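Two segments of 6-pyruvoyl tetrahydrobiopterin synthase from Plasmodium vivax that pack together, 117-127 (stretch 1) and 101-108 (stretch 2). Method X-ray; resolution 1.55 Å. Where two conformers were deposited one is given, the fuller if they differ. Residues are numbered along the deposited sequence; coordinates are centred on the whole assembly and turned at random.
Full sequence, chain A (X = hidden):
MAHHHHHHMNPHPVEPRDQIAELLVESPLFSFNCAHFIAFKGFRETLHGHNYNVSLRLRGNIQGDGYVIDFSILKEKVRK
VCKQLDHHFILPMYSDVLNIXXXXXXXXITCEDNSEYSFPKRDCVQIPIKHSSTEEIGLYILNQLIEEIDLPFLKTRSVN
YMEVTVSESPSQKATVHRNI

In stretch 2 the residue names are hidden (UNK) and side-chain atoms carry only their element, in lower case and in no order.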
# COMPACT_ATOMS: atom_id res chain seq x y z
N TYR A 117 18.10 -30.45 13.27
CA TYR A 117 18.61 -29.09 13.10
C TYR A 117 19.54 -28.78 14.24
O TYR A 117 19.35 -29.27 15.38
CB TYR A 117 17.43 -28.08 13.19
CG TYR A 117 16.38 -28.29 12.14
CD1 TYR A 117 16.35 -27.53 10.98
CD2 TYR A 117 15.43 -29.27 12.29
CE1 TYR A 117 15.39 -27.77 10.02
CE2 TYR A 117 14.48 -29.51 11.33
CZ TYR A 117 14.48 -28.74 10.18
OH TYR A 117 13.52 -29.01 9.21
N SER A 118 20.48 -27.87 14.02
CA SER A 118 21.27 -27.35 15.13
C SER A 118 21.59 -25.89 14.87
O SER A 118 21.99 -25.52 13.76
CB SER A 118 22.55 -28.14 15.26
OG SER A 118 23.27 -27.66 16.41
N PHE A 119 21.35 -25.06 15.88
CA PHE A 119 21.60 -23.63 15.77
C PHE A 119 22.29 -23.13 17.03
O PHE A 119 22.02 -23.62 18.10
CB PHE A 119 20.27 -22.83 15.72
CG PHE A 119 19.20 -23.34 14.77
CD1 PHE A 119 19.49 -23.58 13.46
CD2 PHE A 119 17.92 -23.59 15.18
CE1 PHE A 119 18.48 -24.03 12.57
CE2 PHE A 119 16.95 -24.05 14.24
CZ PHE A 119 17.26 -24.18 12.99
N PRO A 120 23.20 -22.13 16.91
CA PRO A 120 23.68 -21.53 18.11
C PRO A 120 22.53 -21.04 19.00
O PRO A 120 21.55 -20.50 18.48
CB PRO A 120 24.48 -20.33 17.62
CG PRO A 120 24.86 -20.69 16.19
CD PRO A 120 23.67 -21.43 15.71
N LYS A 121 22.63 -21.22 20.30
CA LYS A 121 21.58 -20.78 21.23
C LYS A 121 21.28 -19.31 21.07
O LYS A 121 20.13 -18.90 21.12
CB LYS A 121 21.97 -21.07 22.69
CG LYS A 121 22.03 -22.53 23.07
CD LYS A 121 22.57 -22.69 24.50
CE LYS A 121 22.76 -24.11 24.91
NZ LYS A 121 23.35 -24.11 26.34
N ARG A 122 22.33 -18.51 20.84
CA ARG A 122 22.18 -17.05 20.72
C ARG A 122 21.44 -16.63 19.46
O ARG A 122 20.95 -15.50 19.38
CB ARG A 122 23.53 -16.36 20.78
CG ARG A 122 24.49 -16.64 19.66
CD ARG A 122 25.76 -15.79 19.80
NE ARG A 122 25.40 -14.37 19.79
CZ ARG A 122 25.31 -13.60 18.71
NH1 ARG A 122 24.94 -12.33 18.85
NH2 ARG A 122 25.61 -14.05 17.51
N ASP A 123 21.32 -17.54 18.48
CA ASP A 123 20.56 -17.25 17.26
C ASP A 123 19.07 -17.52 17.47
O ASP A 123 18.27 -17.24 16.59
CB ASP A 123 21.02 -18.13 16.09
CG ASP A 123 22.32 -17.68 15.48
OD1 ASP A 123 23.31 -17.35 16.22
OD2 ASP A 123 22.44 -17.70 14.22
N CYS A 124 18.71 -18.10 18.61
CA CYS A 124 17.34 -18.50 18.87
C CYS A 124 16.70 -17.64 19.96
O CYS A 124 17.41 -17.19 20.89
CB CYS A 124 17.28 -19.95 19.34
SG CYS A 124 17.99 -21.16 18.19
N VAL A 125 15.39 -17.46 19.83
CA VAL A 125 14.61 -16.90 20.91
C VAL A 125 13.65 -17.98 21.37
O VAL A 125 12.84 -18.48 20.57
CB VAL A 125 13.96 -15.57 20.52
CG1 VAL A 125 15.06 -14.49 20.40
CG2 VAL A 125 13.13 -15.66 19.22
N GLN A 126 13.81 -18.35 22.64
CA GLN A 126 12.99 -19.39 23.23
C GLN A 126 11.71 -18.73 23.74
O GLN A 126 11.72 -17.92 24.69
CB GLN A 126 13.68 -20.11 24.39
CG GLN A 126 14.66 -21.16 23.96
CD GLN A 126 14.94 -22.11 25.07
OE1 GLN A 126 15.52 -21.71 26.08
NE2 GLN A 126 14.51 -23.36 24.93
N ILE A 127 10.60 -19.10 23.10
CA ILE A 127 9.30 -18.50 23.36
C ILE A 127 8.35 -19.56 23.95
O ILE A 127 8.33 -20.69 23.46
CB ILE A 127 8.69 -17.98 21.99
CG1 ILE A 127 9.69 -17.07 21.24
CG2 ILE A 127 7.33 -17.33 22.24
CD1 ILE A 127 10.06 -15.86 22.10
N UNK A 101 17.33 -30.24 22.40
CA UNK A 101 18.51 -30.66 23.19
C UNK A 101 19.48 -29.48 23.28
O UNK A 101 19.61 -28.71 22.32
o UNK A 101 20.59 -34.38 21.74
c UNK A 101 20.45 -32.53 23.32
c UNK A 101 19.22 -31.89 22.54
c UNK A 101 21.14 -33.77 22.64
n UNK A 101 22.32 -34.15 23.13
N UNK A 102 20.14 -29.31 24.41
CA UNK A 102 21.26 -28.38 24.54
C UNK A 102 22.54 -29.12 24.28
O UNK A 102 22.86 -30.07 25.00
c UNK A 102 20.47 -26.56 27.76
c UNK A 102 20.20 -27.06 26.38
o UNK A 102 20.52 -27.41 28.65
c UNK A 102 21.34 -27.86 25.94
o UNK A 102 20.71 -25.35 27.92
N UNK A 103 23.29 -28.74 23.27
CA UNK A 103 24.53 -29.37 22.88
C UNK A 103 25.58 -28.27 22.80
O UNK A 103 25.51 -27.41 21.92
c UNK A 103 25.76 -30.70 21.11
c UNK A 103 23.30 -31.14 21.59
c UNK A 103 24.42 -30.08 21.51
N UNK A 104 26.53 -28.26 23.73
CA UNK A 104 27.51 -27.22 23.82
C UNK A 104 26.77 -25.85 23.86
O UNK A 104 25.96 -25.63 24.73
o UNK A 104 29.66 -29.09 23.98
c UNK A 104 29.36 -28.65 22.85
n UNK A 104 29.63 -29.32 21.73
c UNK A 104 28.55 -27.35 22.71
N UNK A 105 27.07 -24.94 22.93
CA UNK A 105 26.38 -23.64 22.90
C UNK A 105 25.30 -23.56 21.82
O UNK A 105 24.94 -22.49 21.37
c UNK A 105 28.41 -22.52 23.84
o UNK A 105 29.61 -22.35 23.51
o UNK A 105 28.03 -22.70 24.99
c UNK A 105 27.40 -22.52 22.74
N UNK A 106 24.79 -24.73 21.45
CA UNK A 106 23.72 -24.86 20.45
C UNK A 106 22.47 -25.50 21.01
O UNK A 106 22.50 -26.19 22.02
c UNK A 106 25.01 -24.99 18.27
o UNK A 106 25.83 -24.13 18.64
c UNK A 106 24.19 -25.73 19.29
n UNK A 106 24.78 -25.28 16.96
N UNK A 107 21.37 -25.25 20.30
CA UNK A 107 20.15 -26.06 20.44
C UNK A 107 20.09 -27.00 19.26
O UNK A 107 20.21 -26.57 18.09
c UNK A 107 18.34 -24.16 24.07
c UNK A 107 18.54 -24.94 22.95
c UNK A 107 18.43 -22.20 22.72
c UNK A 107 18.88 -25.20 20.44
c UNK A 107 18.68 -24.36 21.69
c UNK A 107 18.31 -22.80 23.95
c UNK A 107 18.62 -22.98 21.60
N UNK A 108 19.90 -28.28 19.58
CA UNK A 108 19.69 -29.31 18.57
C UNK A 108 18.22 -29.74 18.64
O UNK A 108 17.70 -30.06 19.69
n UNK A 108 22.02 -35.11 17.65
c UNK A 108 20.38 -31.69 17.86
c UNK A 108 20.64 -30.49 18.77
c UNK A 108 21.05 -34.00 17.34
c UNK A 108 21.35 -32.79 18.17
O HOH W 1 24.56 -26.61 26.78
O HOH W 2 25.15 -19.57 21.37
O HOH W 3 25.64 -22.36 26.19

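Position 101 carries three side-chain carbons in a row, the third bearing one oxygen and one nitrogen. This is a carboxamide at the end of a two-methylene arm, and the residue is Gln 101. Its side chain makes no contact with stretch 1; the backbone instead pairs with position 108, N to O at 2.7 Å and O to N at 2.8 Å, closing a hairpin.

Position 102 also has three carbons, but the third carries two oxygens. One of these lies 3.3 Å from NZ of Lys 121, a charged partner that suits a carboxylate. The residue is Glu 102, and the pair forms a salt bridge whose hydrogen bond, from Lys 121 NZ to Glu 102 OE2, is weak.

At position 103 one carbon bears two more, a beta-branched hydrocarbon of three atoms: Val 103. Its side chain comes no closer to stretch 1 than 5.8 Å, from Val 103 CB to Ser 118 OG, and the residue opens a type II' turn that runs to position 106.

Position 104 has two carbons, the second carrying one oxygen and one nitrogen, which makes it Asn 104. The positive phi of 52° belongs to the turn. The end of the side chain leads away from stretch 1, and it is the backbone O that accepts a weak hydrogen bond from Lys 121 NZ at 3.4 Å, with water 1 also linking these two atoms.

Position 105 has two carbons, the second with two oxygens, and is therefore Asp 105. Water 3 joins its carboxylate to Lys 121, donating to Asp 105 OD1 (2.7 Å) and accepting from Lys 121 NZ (2.9 Å). Its backbone O receives an almost straight hydrogen bond from Lys 121 N, 2.8 Å long.

Two carbons, with one oxygen and one nitrogen on the second, recur at position 106. The nitrogen lies 2.9 Å from OG of Ser 118, as expected of an amide donor, and the residue is Asn 106. Its ND2 donates to that hydroxyl, while OD1 rests 3.4 Å from CA of Pro 120.

Position 107 shows one carbon followed by a ring of six carbons with no heteroatom: Phe 107. CG of Lys 121 sits over one ring face, 3.7 Å from the centroid in a CH-pi contact, whereas SG of Cys 124 lies at the edge, 3.9 Å from Phe 107 CD2. Gln 126 CD approaches Phe 107 CZ to 3.6 Å.

Position 108 has four carbons in a row ending in nitrogen, the fully extended Lys 108. Its end leads away from stretch 1, but its CA lies 3.2 Å from O of Tyr 117.

The contact joins two antiparallel strands. Phe 107 N donates to Phe 119 O (2.8 Å) and Phe 119 N to Phe 107 O (2.9 Å), setting a register in which Ser 118 faces Lys 108. Beyond this ladder, Lys 121 covers the Phe 107 ring with its aliphatic chain and carries its ammonium onward to the turn, so one side chain serves both the apolar and the polar parts of the contact.

Stretch 2, residues 101-108: QEVNDNFK
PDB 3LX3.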